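PDB 7KV1: SusD family protein from Bacteroides uniformis, which probably binds beta-glucans at the bacterial cell surface as part of a SusD-type glycan uptake system of a human gut bacterium. Local coordinates for residues S118-C123 with F154-L159; F163-F168 with Y183-V188; A50-Y55 with L225-Q230. All coordinates share one frame; numbering follows the deposited sequence.

Contact 1 (S118-C123 with F154-L159); sequences SGIKRC and FYYNML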
ATOM      1  N   SER A 118       2.926 -17.650   0.364  1.00 25.28           N
ATOM      2  CA  SER A 118       4.292 -17.977   0.823  1.00 24.57           C
ATOM      3  C   SER A 118       4.548 -17.332   2.190  1.00 24.63           C
ATOM      4  O   SER A 118       5.008 -18.013   3.108  1.00 23.16           O
ATOM      5  CB  SER A 118       5.309 -17.549  -0.190  1.00 26.93           C
ATOM      6  OG  SER A 118       5.121 -18.279  -1.391  1.00 27.01           O
ATOM      7  N   GLY A 119       4.224 -16.051   2.335  1.00 25.23           N
ATOM      8  CA  GLY A 119       4.272 -15.386   3.647  1.00 23.71           C
ATOM      9  C   GLY A 119       3.450 -16.129   4.680  1.00 23.80           C
ATOM     10  O   GLY A 119       3.952 -16.388   5.821  1.00 25.28           O
ATOM     11  N   ILE A 120       2.218 -16.458   4.334  1.00 22.19           N
ATOM     12  CA  ILE A 120       1.291 -17.128   5.290  1.00 22.89           C
ATOM     13  C   ILE A 120       1.903 -18.471   5.741  1.00 22.79           C
ATOM     14  O   ILE A 120       2.028 -18.680   6.958  1.00 22.28           O
ATOM     15  CB  ILE A 120      -0.108 -17.211   4.682  1.00 21.85           C
ATOM     16  CG1 ILE A 120      -0.746 -15.824   4.639  1.00 21.95           C
ATOM     17  CG2 ILE A 120      -0.966 -18.192   5.446  1.00 24.48           C
ATOM     18  CD1 ILE A 120      -1.730 -15.677   3.509  1.00 23.46           C
ATOM     19  N   LYS A 121       2.370 -19.293   4.804  1.00 26.05           N
ATOM     20  CA  LYS A 121       3.019 -20.595   5.116  1.00 30.64           C
ATOM     21  C   LYS A 121       4.205 -20.385   6.069  1.00 26.08           C
ATOM     22  O   LYS A 121       4.332 -21.149   7.009  1.00 26.24           O
ATOM     23  CB  LYS A 121       3.447 -21.307   3.829  1.00 34.12           C
ATOM     24  CG  LYS A 121       2.290 -21.815   2.986  1.00 43.32           C
ATOM     25  CD  LYS A 121       2.672 -22.109   1.534  1.00 50.31           C
ATOM     26  CE  LYS A 121       1.511 -22.637   0.719  1.00 58.07           C
ATOM     27  NZ  LYS A 121       1.912 -23.768  -0.149  1.00 64.66           N
ATOM     28  N   ARG A 122       5.025 -19.362   5.870  1.00 25.73           N
ATOM     29  CA  ARG A 122       6.206 -19.144   6.744  1.00 27.30           C
ATOM     30  C   ARG A 122       5.742 -18.652   8.112  1.00 29.22           C
ATOM     31  O   ARG A 122       6.352 -19.071   9.130  1.00 27.72           O
ATOM     32  CB  ARG A 122       7.219 -18.228   6.064  1.00 27.48           C
ATOM     33  CG  ARG A 122       7.906 -18.870   4.875  1.00 26.85           C
ATOM     34  CD  ARG A 122       8.525 -17.803   4.006  1.00 29.57           C
ATOM     35  NE  ARG A 122       9.350 -18.407   2.982  1.00 32.36           N
ATOM     36  CZ  ARG A 122      10.528 -17.960   2.583  1.00 32.84           C
ATOM     37  NH1 ARG A 122      11.066 -16.884   3.121  1.00 29.84           N
ATOM     38  NH2 ARG A 122      11.167 -18.594   1.626  1.00 37.99           N
ATOM     39  N   CYS A 123       4.674 -17.844   8.172  1.00 28.74           N
ATOM     40  CA  CYS A 123       4.098 -17.428   9.477  1.00 26.07           C
ATOM     41  C   CYS A 123       3.581 -18.653  10.238  1.00 26.58           C
ATOM     42  O   CYS A 123       3.891 -18.766  11.445  1.00 22.87           O
ATOM     43  CB  CYS A 123       3.010 -16.382   9.288  1.00 27.08           C
ATOM     44  SG  CYS A 123       3.718 -14.814   8.733  1.00 26.54           S
ATOM     45  N   PHE A 154      -1.249  -9.200   7.658  1.00 20.31           N
ATOM     46  CA  PHE A 154      -0.756  -8.329   6.573  1.00 22.35           C
ATOM     47  C   PHE A 154      -0.875  -9.039   5.221  1.00 21.67           C
ATOM     48  O   PHE A 154      -1.423  -8.466   4.260  1.00 21.90           O
ATOM     49  CB  PHE A 154       0.684  -7.906   6.824  1.00 24.40           C
ATOM     50  CG  PHE A 154       1.177  -7.022   5.718  1.00 23.64           C
ATOM     51  CD1 PHE A 154       0.845  -5.686   5.703  1.00 26.79           C
ATOM     52  CD2 PHE A 154       1.908  -7.536   4.680  1.00 24.26           C
ATOM     53  CE1 PHE A 154       1.282  -4.868   4.677  1.00 25.26           C
ATOM     54  CE2 PHE A 154       2.343  -6.723   3.654  1.00 26.96           C
ATOM     55  CZ  PHE A 154       2.013  -5.391   3.650  1.00 26.82           C
ATOM     56  N   TYR A 155      -0.366 -10.265   5.131  1.00 20.52           N
ATOM     57  CA  TYR A 155      -0.423 -11.072   3.883  1.00 19.55           C
ATOM     58  C   TYR A 155      -1.881 -11.347   3.517  1.00 19.68           C
ATOM     59  O   TYR A 155      -2.196 -11.278   2.318  1.00 20.47           O
ATOM     60  CB  TYR A 155       0.394 -12.358   4.032  1.00 19.55           C
ATOM     61  CG  TYR A 155       1.888 -12.155   4.128  1.00 19.64           C
ATOM     62  CD1 TYR A 155       2.587 -11.494   3.126  1.00 19.84           C
ATOM     63  CD2 TYR A 155       2.608 -12.659   5.207  1.00 18.57           C
ATOM     64  CE1 TYR A 155       3.966 -11.339   3.192  1.00 21.34           C
ATOM     65  CE2 TYR A 155       3.978 -12.486   5.300  1.00 20.19           C
ATOM     66  CZ  TYR A 155       4.663 -11.850   4.279  1.00 21.40           C
ATOM     67  OH  TYR A 155       6.008 -11.682   4.376  1.00 22.11           O
ATOM     68  N   TYR A 156      -2.750 -11.694   4.494  1.00 20.02           N
ATOM     69  CA  TYR A 156      -4.157 -12.013   4.191  1.00 18.56           C
ATOM     70  C   TYR A 156      -4.854 -10.733   3.748  1.00 19.07           C
ATOM     71  O   TYR A 156      -5.788 -10.781   2.902  1.00 17.71           O
ATOM     72  CB  TYR A 156      -4.866 -12.662   5.371  1.00 19.54           C
ATOM     73  CG  TYR A 156      -4.815 -14.162   5.334  1.00 19.18           C
ATOM     74  CD1 TYR A 156      -5.427 -14.856   4.303  1.00 19.35           C
ATOM     75  CD2 TYR A 156      -4.144 -14.879   6.316  1.00 20.25           C
ATOM     76  CE1 TYR A 156      -5.389 -16.236   4.255  1.00 19.10           C
ATOM     77  CE2 TYR A 156      -4.114 -16.270   6.287  1.00 20.87           C
ATOM     78  CZ  TYR A 156      -4.725 -16.942   5.242  1.00 20.37           C
ATOM     79  OH  TYR A 156      -4.643 -18.305   5.137  1.00 21.49           O
ATOM     80  N   ASN A 157      -4.446  -9.609   4.339  1.00 18.82           N
ATOM     81  CA  ASN A 157      -5.086  -8.305   4.044  1.00 18.43           C
ATOM     82  C   ASN A 157      -4.883  -7.976   2.554  1.00 17.80           C
ATOM     83  O   ASN A 157      -5.800  -7.439   1.909  1.00 17.34           O
ATOM     84  CB  ASN A 157      -4.534  -7.222   4.971  1.00 17.31           C
ATOM     85  CG  ASN A 157      -5.111  -5.868   4.652  1.00 17.52           C
ATOM     86  OD1 ASN A 157      -6.336  -5.728   4.527  1.00 16.70           O
ATOM     87  ND2 ASN A 157      -4.222  -4.890   4.509  1.00 17.27           N
ATOM     88  N   MET A 158      -3.686  -8.239   2.037  1.00 17.88           N
ATOM     89  CA  MET A 158      -3.362  -8.051   0.604  1.00 18.29           C
ATOM     90  C   MET A 158      -4.250  -8.960  -0.260  1.00 17.76           C
ATOM     91  O   MET A 158      -4.907  -8.460  -1.189  1.00 17.33           O
ATOM     92  CB  MET A 158      -1.879  -8.336   0.344  1.00 18.45           C
ATOM     93  CG  MET A 158      -1.390  -7.815  -0.968  1.00 21.14           C
ATOM     94  SD  MET A 158       0.407  -8.053  -1.091  1.00 24.81           S
ATOM     95  CE  MET A 158       0.986  -6.975   0.214  1.00 23.17           C
ATOM     96  N   LEU A 159      -4.334 -10.244   0.066  1.00 17.88           N
ATOM     97  CA  LEU A 159      -5.211 -11.208  -0.656  1.00 18.56           C
ATOM     98  C   LEU A 159      -6.651 -10.699  -0.663  1.00 18.31           C
ATOM     99  O   LEU A 159      -7.305 -10.728  -1.725  1.00 18.44           O
ATOM    100  CB  LEU A 159      -5.141 -12.578   0.018  1.00 18.55           C
ATOM    101  CG  LEU A 159      -3.834 -13.331  -0.189  1.00 19.18           C
ATOM    102  CD1 LEU A 159      -3.730 -14.478   0.809  1.00 21.26           C
ATOM    103  CD2 LEU A 159      -3.713 -13.847  -1.630  1.00 21.81           C
TER
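Gly119 CA sits over one face of the Tyr155 ring, where two consecutive long helices of the SusD-type helical fold, 110-129 and 138-162, pack antiparallel. The short segments cross at -154° with their axes 9.4 Å apart. The packing is tightest at the glycine. Its CA is 3.6 Å from the centroid of the Tyr155 ring, a CH-pi contact displaced toward the rim of the ring. With no side chain at Gly119, the ring can pack directly on the backbone, Tyr155 CE2 lying 3.4 Å from Gly119 CA.

Ile120 is the second anchor. Its CG1 is anti to the carbonyl carbon (chi1 -71°) and carries CD1 across the interface. There CD1 meets Leu159 CD1 tip to tip at 3.6 Å, while CG1 passes Tyr155 CB. All of these residues are buried, and no hydrogen bond joins the two segments. The tyrosine hydroxyls bond outside the pair, Tyr155 OH to Ala54 O and Tyr156 OH to Tyr169 O.

Toward solvent the contact gives out. Lys121 is exposed, and Ser118 and Arg122, only partly exposed, touch Trp60 instead of 154-159. Cys123 SG makes a more distant sulfur-aromatic contact at the edge of the Tyr155 ring. On Tyr156, Ile120 CD1 stands almost exactly over the ring centre, 3.5 Å from the centroid and 5° off the normal.

Contact 2 (F163-F168 with Y183-V188); sequences FGNVPF and YTADQV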
ATOM      1  N   PHE A 163      -8.181 -10.059  -4.258  1.00 16.74           N
ATOM      2  CA  PHE A 163      -8.982 -11.232  -4.705  1.00 17.46           C
ATOM      3  C   PHE A 163     -10.270 -11.418  -3.887  1.00 17.73           C
ATOM      4  O   PHE A 163     -11.238 -12.021  -4.424  1.00 19.24           O
ATOM      5  CB  PHE A 163      -8.138 -12.502  -4.656  1.00 17.68           C
ATOM      6  CG  PHE A 163      -6.876 -12.419  -5.462  1.00 19.14           C
ATOM      7  CD1 PHE A 163      -6.905 -12.625  -6.838  1.00 19.86           C
ATOM      8  CD2 PHE A 163      -5.675 -12.094  -4.852  1.00 18.32           C
ATOM      9  CE1 PHE A 163      -5.739 -12.514  -7.591  1.00 20.09           C
ATOM     10  CE2 PHE A 163      -4.507 -12.013  -5.605  1.00 19.93           C
ATOM     11  CZ  PHE A 163      -4.551 -12.174  -6.978  1.00 19.62           C
ATOM     12  N   GLY A 164     -10.309 -10.966  -2.631  1.00 17.85           N
ATOM     13  CA  GLY A 164     -11.535 -11.064  -1.800  1.00 18.73           C
ATOM     14  C   GLY A 164     -11.837 -12.481  -1.307  1.00 17.97           C
ATOM     15  O   GLY A 164     -11.607 -12.758  -0.118  1.00 17.64           O
ATOM     16  N   ASN A 165     -12.284 -13.352  -2.205  1.00 19.59           N
ATOM     17  CA  ASN A 165     -12.840 -14.701  -1.941  1.00 19.49           C
ATOM     18  C   ASN A 165     -11.685 -15.701  -2.017  1.00 21.82           C
ATOM     19  O   ASN A 165     -11.370 -16.177  -3.115  1.00 23.37           O
ATOM     20  CB  ASN A 165     -13.987 -15.010  -2.913  1.00 18.50           C
ATOM     21  CG  ASN A 165     -15.046 -13.925  -2.937  1.00 20.78           C
ATOM     22  OD1 ASN A 165     -15.751 -13.718  -1.950  1.00 23.73           O
ATOM     23  ND2 ASN A 165     -15.204 -13.252  -4.068  1.00 20.01           N
ATOM     24  N   VAL A 166     -11.010 -15.963  -0.905  1.00 19.52           N
ATOM     25  CA  VAL A 166      -9.710 -16.673  -0.953  1.00 19.98           C
ATOM     26  C   VAL A 166      -9.703 -17.832   0.038  1.00 20.73           C
ATOM     27  O   VAL A 166     -10.397 -17.794   1.044  1.00 19.63           O
ATOM     28  CB  VAL A 166      -8.549 -15.709  -0.686  1.00 19.29           C
ATOM     29  CG1 VAL A 166      -8.487 -14.624  -1.750  1.00 18.51           C
ATOM     30  CG2 VAL A 166      -8.636 -15.124   0.729  1.00 19.31           C
ATOM     31  N   PRO A 167      -8.918 -18.889  -0.252  1.00 21.08           N
ATOM     32  CA  PRO A 167      -8.576 -19.916   0.735  1.00 21.45           C
ATOM     33  C   PRO A 167      -8.052 -19.279   2.031  1.00 23.04           C
ATOM     34  O   PRO A 167      -7.213 -18.373   1.994  1.00 20.89           O
ATOM     35  CB  PRO A 167      -7.469 -20.738   0.061  1.00 22.20           C
ATOM     36  CG  PRO A 167      -7.761 -20.556  -1.402  1.00 24.84           C
ATOM     37  CD  PRO A 167      -8.234 -19.117  -1.533  1.00 23.48           C
ATOM     38  N   PHE A 168      -8.605 -19.731   3.143  1.00 23.58           N
ATOM     39  CA  PHE A 168      -8.300 -19.199   4.482  1.00 26.50           C
ATOM     40  C   PHE A 168      -7.837 -20.339   5.389  1.00 27.55           C
ATOM     41  O   PHE A 168      -8.636 -21.245   5.650  1.00 26.52           O
ATOM     42  CB  PHE A 168      -9.516 -18.441   5.025  1.00 26.91           C
ATOM     43  CG  PHE A 168      -9.102 -17.577   6.180  1.00 28.42           C
ATOM     44  CD1 PHE A 168      -9.053 -18.091   7.455  1.00 30.56           C
ATOM     45  CD2 PHE A 168      -8.578 -16.320   5.948  1.00 32.80           C
ATOM     46  CE1 PHE A 168      -8.610 -17.313   8.511  1.00 31.46           C
ATOM     47  CE2 PHE A 168      -8.125 -15.556   7.000  1.00 32.15           C
ATOM     48  CZ  PHE A 168      -8.126 -16.066   8.271  1.00 30.85           C
ATOM     49  N   TYR A 183     -13.110 -18.886   1.525  1.00 22.67           N
ATOM     50  CA  TYR A 183     -14.079 -17.988   2.201  1.00 21.66           C
ATOM     51  C   TYR A 183     -14.534 -16.903   1.236  1.00 20.64           C
ATOM     52  O   TYR A 183     -13.771 -16.571   0.280  1.00 20.54           O
ATOM     53  CB  TYR A 183     -13.416 -17.318   3.392  1.00 24.75           C
ATOM     54  CG  TYR A 183     -13.205 -18.177   4.598  1.00 25.77           C
ATOM     55  CD1 TYR A 183     -13.171 -19.559   4.535  1.00 28.46           C
ATOM     56  CD2 TYR A 183     -12.976 -17.568   5.821  1.00 27.39           C
ATOM     57  CE1 TYR A 183     -12.943 -20.320   5.671  1.00 28.78           C
ATOM     58  CE2 TYR A 183     -12.790 -18.319   6.963  1.00 29.85           C
ATOM     59  CZ  TYR A 183     -12.778 -19.688   6.888  1.00 27.47           C
ATOM     60  OH  TYR A 183     -12.567 -20.373   8.029  1.00 36.63           O
ATOM     61  N   THR A 184     -15.713 -16.338   1.504  1.00 18.16           N
ATOM     62  CA  THR A 184     -16.202 -15.104   0.856  1.00 18.94           C
ATOM     63  C   THR A 184     -15.340 -13.937   1.378  1.00 18.47           C
ATOM     64  O   THR A 184     -14.747 -14.069   2.470  1.00 18.03           O
ATOM     65  CB  THR A 184     -17.711 -14.912   1.050  1.00 19.14           C
ATOM     66  OG1 THR A 184     -17.862 -14.527   2.423  1.00 18.86           O
ATOM     67  CG2 THR A 184     -18.520 -16.144   0.660  1.00 19.93           C
ATOM     68  N   ALA A 185     -15.267 -12.817   0.648  1.00 19.80           N
ATOM     69  CA  ALA A 185     -14.533 -11.609   1.104  1.00 19.81           C
ATOM     70  C   ALA A 185     -14.973 -11.237   2.533  1.00 19.55           C
ATOM     71  O   ALA A 185     -14.074 -11.014   3.394  1.00 19.57           O
ATOM     72  CB  ALA A 185     -14.752 -10.463   0.162  1.00 20.34           C
ATOM     73  N   ASP A 186     -16.288 -11.212   2.795  1.00 18.94           N
ATOM     74  CA  ASP A 186     -16.852 -10.822   4.116  1.00 19.69           C
ATOM     75  C   ASP A 186     -16.444 -11.812   5.207  1.00 19.79           C
ATOM     76  O   ASP A 186     -16.164 -11.345   6.343  1.00 18.62           O
ATOM     77  CB  ASP A 186     -18.363 -10.687   4.061  1.00 22.17           C
ATOM     78  CG  ASP A 186     -18.836  -9.468   3.295  1.00 24.01           C
ATOM     79  OD1 ASP A 186     -18.026  -8.544   3.038  1.00 23.67           O
ATOM     80  OD2 ASP A 186     -19.988  -9.487   2.905  1.00 26.58           O
ATOM     81  N   GLN A 187     -16.331 -13.106   4.892  1.00 18.60           N
ATOM     82  CA  GLN A 187     -15.850 -14.129   5.857  1.00 20.09           C
ATOM     83  C   GLN A 187     -14.378 -13.927   6.168  1.00 19.55           C
ATOM     84  O   GLN A 187     -13.984 -14.081   7.334  1.00 19.09           O
ATOM     85  CB  GLN A 187     -16.118 -15.534   5.338  1.00 20.54           C
ATOM     86  CG  GLN A 187     -17.612 -15.859   5.386  1.00 22.07           C
ATOM     87  CD  GLN A 187     -18.026 -17.014   4.496  1.00 23.86           C
ATOM     88  OE1 GLN A 187     -17.219 -17.575   3.750  1.00 21.28           O
ATOM     89  NE2 GLN A 187     -19.300 -17.377   4.576  1.00 24.41           N
ATOM     90  N   VAL A 188     -13.583 -13.592   5.157  1.00 20.54           N
ATOM     91  CA  VAL A 188     -12.136 -13.340   5.336  1.00 19.74           C
ATOM     92  C   VAL A 188     -12.009 -12.153   6.290  1.00 18.20           C
ATOM     93  O   VAL A 188     -11.251 -12.259   7.268  1.00 17.73           O
ATOM     94  CB  VAL A 188     -11.450 -13.087   3.983  1.00 19.79           C
ATOM     95  CG1 VAL A 188     -10.002 -12.642   4.157  1.00 20.81           C
ATOM     96  CG2 VAL A 188     -11.534 -14.319   3.094  1.00 19.68           C
TER
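Asn165 and Tyr183 bring the loop after helix 138-162 against the start of helix 185-201. Two hydrogen bonds cross the contact. Ala185 N, at the first turn of the helix, donates to Asn165 OD1 at 2.8 Å. The bond is bent, 141° at the hydrogen, and the donor stands above the plane of the amide group. Tyr183 N donates to Val166 O at 3.0 Å, again from above the carbonyl plane. The other end of the Asn165 amide is also used, since ND2 bonds to Asn526 OD1, and Asn165 O accepts from Gln182 NE2. Tyr183 OH bonds to Glu191 OE2.

Gly164 O receives a CA-H...O contact from Ala185 CA at 3.4 Å, and Val188 CG2 packs near the same oxygen. Gly164 has positive phi (74°), which favours glycine as the chain leaves the helix.

Next to these bonds, Phe168 CB sits over the centre of the Tyr183 ring, 3.6 Å from its centroid. The ring planes are 23° apart, but the rings are offset, their centroids 5.1 Å from each other. The side chains of Val166 and Val188 cross at about a right angle, CG2 against CG2 at 3.8 Å.

Thr184 is the N-cap. Its OG1 accepts from Gln187 N, and Thr184 N donates to Gln187 OE1 at 3.0 Å. This reciprocal pair is a capping box, and Asn165 OD1 adds a bond from the preceding loop to the same helix start.

Contact 3 (A50-Y55 with L225-Q230); sequences ALIAAY and LGRVTQ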
ATOM      1  N   ALA A  50      13.639 -18.388  11.320  1.00 35.60           N
ATOM      2  CA  ALA A  50      12.277 -18.643  10.808  1.00 35.38           C
ATOM      3  C   ALA A  50      11.439 -17.341  10.823  1.00 34.24           C
ATOM      4  O   ALA A  50      10.659 -17.141   9.876  1.00 31.53           O
ATOM      5  CB  ALA A  50      11.633 -19.736  11.613  1.00 33.17           C
ATOM      6  N   LEU A  51      11.594 -16.481  11.841  1.00 29.17           N
ATOM      7  CA  LEU A  51      10.868 -15.190  11.897  1.00 31.21           C
ATOM      8  C   LEU A  51      11.351 -14.284  10.759  1.00 30.56           C
ATOM      9  O   LEU A  51      10.480 -13.765  10.001  1.00 31.91           O
ATOM     10  CB  LEU A  51      11.017 -14.537  13.264  1.00 32.68           C
ATOM     11  CG  LEU A  51      10.263 -13.217  13.446  1.00 31.15           C
ATOM     12  CD1 LEU A  51       8.766 -13.369  13.194  1.00 31.57           C
ATOM     13  CD2 LEU A  51      10.498 -12.677  14.842  1.00 33.55           C
ATOM     14  N   ILE A  52      12.663 -14.153  10.558  1.00 32.88           N
ATOM     15  CA  ILE A  52      13.210 -13.387   9.402  1.00 34.18           C
ATOM     16  C   ILE A  52      12.631 -13.948   8.099  1.00 33.65           C
ATOM     17  O   ILE A  52      12.257 -13.140   7.203  1.00 33.08           O
ATOM     18  CB  ILE A  52      14.752 -13.365   9.396  1.00 42.38           C
ATOM     19  CG1 ILE A  52      15.309 -12.528  10.554  1.00 45.74           C
ATOM     20  CG2 ILE A  52      15.283 -12.877   8.047  1.00 39.37           C
ATOM     21  CD1 ILE A  52      14.623 -11.178  10.746  1.00 51.03           C
ATOM     22  N   ALA A  53      12.560 -15.273   7.979  1.00 30.46           N
ATOM     23  CA  ALA A  53      12.033 -15.940   6.770  1.00 31.47           C
ATOM     24  C   ALA A  53      10.582 -15.478   6.511  1.00 28.00           C
ATOM     25  O   ALA A  53      10.222 -15.382   5.351  1.00 28.14           O
ATOM     26  CB  ALA A  53      12.136 -17.443   6.918  1.00 33.71           C
ATOM     27  N   ALA A  54       9.782 -15.247   7.560  1.00 25.31           N
ATOM     28  CA  ALA A  54       8.361 -14.837   7.466  1.00 24.27           C
ATOM     29  C   ALA A  54       8.247 -13.379   6.990  1.00 23.95           C
ATOM     30  O   ALA A  54       7.237 -13.092   6.372  1.00 24.00           O
ATOM     31  CB  ALA A  54       7.688 -15.051   8.798  1.00 26.00           C
ATOM     32  N   TYR A  55       9.259 -12.513   7.249  1.00 25.79           N
ATOM     33  CA  TYR A  55       9.348 -11.093   6.817  1.00 25.41           C
ATOM     34  C   TYR A  55       9.753 -11.033   5.346  1.00 27.18           C
ATOM     35  O   TYR A  55       9.430 -10.088   4.624  1.00 29.18           O
ATOM     36  CB  TYR A  55      10.374 -10.284   7.629  1.00 24.84           C
ATOM     37  CG  TYR A  55       9.847  -9.726   8.927  1.00 25.65           C
ATOM     38  CD1 TYR A  55       9.185  -8.505   8.950  1.00 23.17           C
ATOM     39  CD2 TYR A  55      10.017 -10.406  10.131  1.00 24.15           C
ATOM     40  CE1 TYR A  55       8.692  -7.981  10.128  1.00 22.64           C
ATOM     41  CE2 TYR A  55       9.529  -9.880  11.323  1.00 25.41           C
ATOM     42  CZ  TYR A  55       8.874  -8.653  11.320  1.00 24.01           C
ATOM     43  OH  TYR A  55       8.350  -8.129  12.474  1.00 24.48           O
ATOM     44  N   LEU A 225      14.428  -1.512  13.044  1.00 34.11           N
ATOM     45  CA  LEU A 225      13.366  -0.756  12.320  1.00 36.40           C
ATOM     46  C   LEU A 225      12.989  -1.579  11.083  1.00 32.68           C
ATOM     47  O   LEU A 225      13.891  -2.063  10.424  1.00 35.74           O
ATOM     48  CB  LEU A 225      13.864   0.659  11.989  1.00 37.58           C
ATOM     49  CG  LEU A 225      13.851   1.626  13.174  1.00 35.67           C
ATOM     50  CD1 LEU A 225      14.430   2.977  12.797  1.00 38.95           C
ATOM     51  CD2 LEU A 225      12.447   1.795  13.736  1.00 34.04           C
ATOM     52  N   GLY A 226      11.697  -1.795  10.836  1.00 33.82           N
ATOM     53  CA  GLY A 226      11.187  -2.719   9.797  1.00 28.46           C
ATOM     54  C   GLY A 226      10.365  -3.831  10.423  1.00 25.78           C
ATOM     55  O   GLY A 226       9.459  -4.360   9.760  1.00 26.06           O
ATOM     56  N   ARG A 227      10.642  -4.190  11.676  1.00 23.57           N
ATOM     57  CA  ARG A 227       9.756  -5.130  12.404  1.00 24.79           C
ATOM     58  C   ARG A 227       8.360  -4.520  12.439  1.00 24.63           C
ATOM     59  O   ARG A 227       8.220  -3.303  12.401  1.00 24.21           O
ATOM     60  CB  ARG A 227      10.228  -5.482  13.810  1.00 26.22           C
ATOM     61  CG  ARG A 227      11.459  -6.383  13.822  1.00 29.06           C
ATOM     62  CD  ARG A 227      11.840  -6.950  15.194  1.00 30.20           C
ATOM     63  NE  ARG A 227      13.108  -7.663  15.043  1.00 33.72           N
ATOM     64  CZ  ARG A 227      13.250  -8.927  14.623  1.00 38.51           C
ATOM     65  NH1 ARG A 227      12.209  -9.694  14.355  1.00 37.66           N
ATOM     66  NH2 ARG A 227      14.458  -9.435  14.479  1.00 41.78           N
ATOM     67  N   VAL A 228       7.355  -5.365  12.551  1.00 24.29           N
ATOM     68  CA  VAL A 228       5.973  -4.874  12.758  1.00 23.18           C
ATOM     69  C   VAL A 228       5.841  -4.475  14.213  1.00 23.57           C
ATOM     70  O   VAL A 228       6.580  -5.045  15.067  1.00 23.37           O
ATOM     71  CB  VAL A 228       4.960  -5.919  12.294  1.00 21.88           C
ATOM     72  CG1 VAL A 228       5.203  -6.182  10.822  1.00 21.85           C
ATOM     73  CG2 VAL A 228       5.010  -7.226  13.099  1.00 22.98           C
ATOM     74  N   THR A 229       4.960  -3.517  14.452  1.00 21.17           N
ATOM     75  CA  THR A 229       4.792  -2.803  15.734  1.00 22.43           C
ATOM     76  C   THR A 229       3.303  -2.685  16.047  1.00 21.49           C
ATOM     77  O   THR A 229       2.451  -2.940  15.166  1.00 21.87           O
ATOM     78  CB  THR A 229       5.456  -1.426  15.702  1.00 21.64           C
ATOM     79  OG1 THR A 229       4.803  -0.705  14.664  1.00 24.85           O
ATOM     80  CG2 THR A 229       6.951  -1.473  15.443  1.00 20.34           C
ATOM     81  N   GLN A 230       2.995  -2.291  17.269  1.00 20.11           N
ATOM     82  CA  GLN A 230       1.606  -2.064  17.675  1.00 20.71           C
ATOM     83  C   GLN A 230       1.066  -0.897  16.831  1.00 21.25           C
ATOM     84  O   GLN A 230      -0.115  -0.926  16.478  1.00 21.38           O
ATOM     85  CB  GLN A 230       1.573  -1.842  19.177  1.00 21.67           C
ATOM     86  CG  GLN A 230       0.171  -1.758  19.724  1.00 22.16           C
ATOM     87  CD  GLN A 230      -0.422  -3.105  19.992  1.00 24.80           C
ATOM     88  OE1 GLN A 230       0.007  -4.115  19.425  1.00 25.05           O
ATOM     89  NE2 GLN A 230      -1.434  -3.107  20.850  1.00 26.60           N
TER
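The Tyr55 ring meets Val228 N at its edge, near the ring plane, while Gly226 O and Arg227 CA approach obliquely. The contact joins the end of helix 44-55 to the loop that leads into helix 230-244, within the helical SusD-type fold. The Arg227 guanidinium is turned almost perpendicular to the Tyr55 ring, with the two planes 89° apart. Leu51 CD2 and Ile52 CD1 come to the guanidinium obliquely too, so there is no stack.

Leu51 CD2 is 3.5 Å from Arg227 NH1. The arginine reaches this place with an extended chain from CG to NE, crossing Tyr55 at about a right angle. Its NH1 bonds to Gln147 OE1, and Tyr55 OH bonds to the same oxygen. Gln147, from helix 138-162, therefore ties both side chains together. Ile52 is exposed, whereas Leu51, Tyr55 and Val228 are buried. Gly226 has backbone angles that call for glycine, and its O is taken by Trp288 NE1.

Tyr55 CE1 packs on Val228 CG1 at 4.0 Å. The hydroxyl of Tyr55 closes the contact, accepting the backbone hydrogen of Val228 N at 2.9 Å with a nearly straight angle of 165°.

Contact 1 is wholly buried; contact 2 is mostly buried, with Thr184 exposed; contact 3 is partly buried. Contact 1 is apolar helix packing. Contacts 2 and 3 lie where loops meet helix ends, and both use hydrogen bonds donated by backbone N atoms. Helix 138-162 runs through contact 1, and contact 2 begins just past its end: Leu159 O is 3.1 Å from Gly164 N, a probable hydrogen bond. Contact 1 also reaches contact 3. It is tied to helix 44-55 through Arg122 NH1, which bonds Ala53 O. Contacts 2 and 3 do not touch, their nearest atoms being about 16 Å apart.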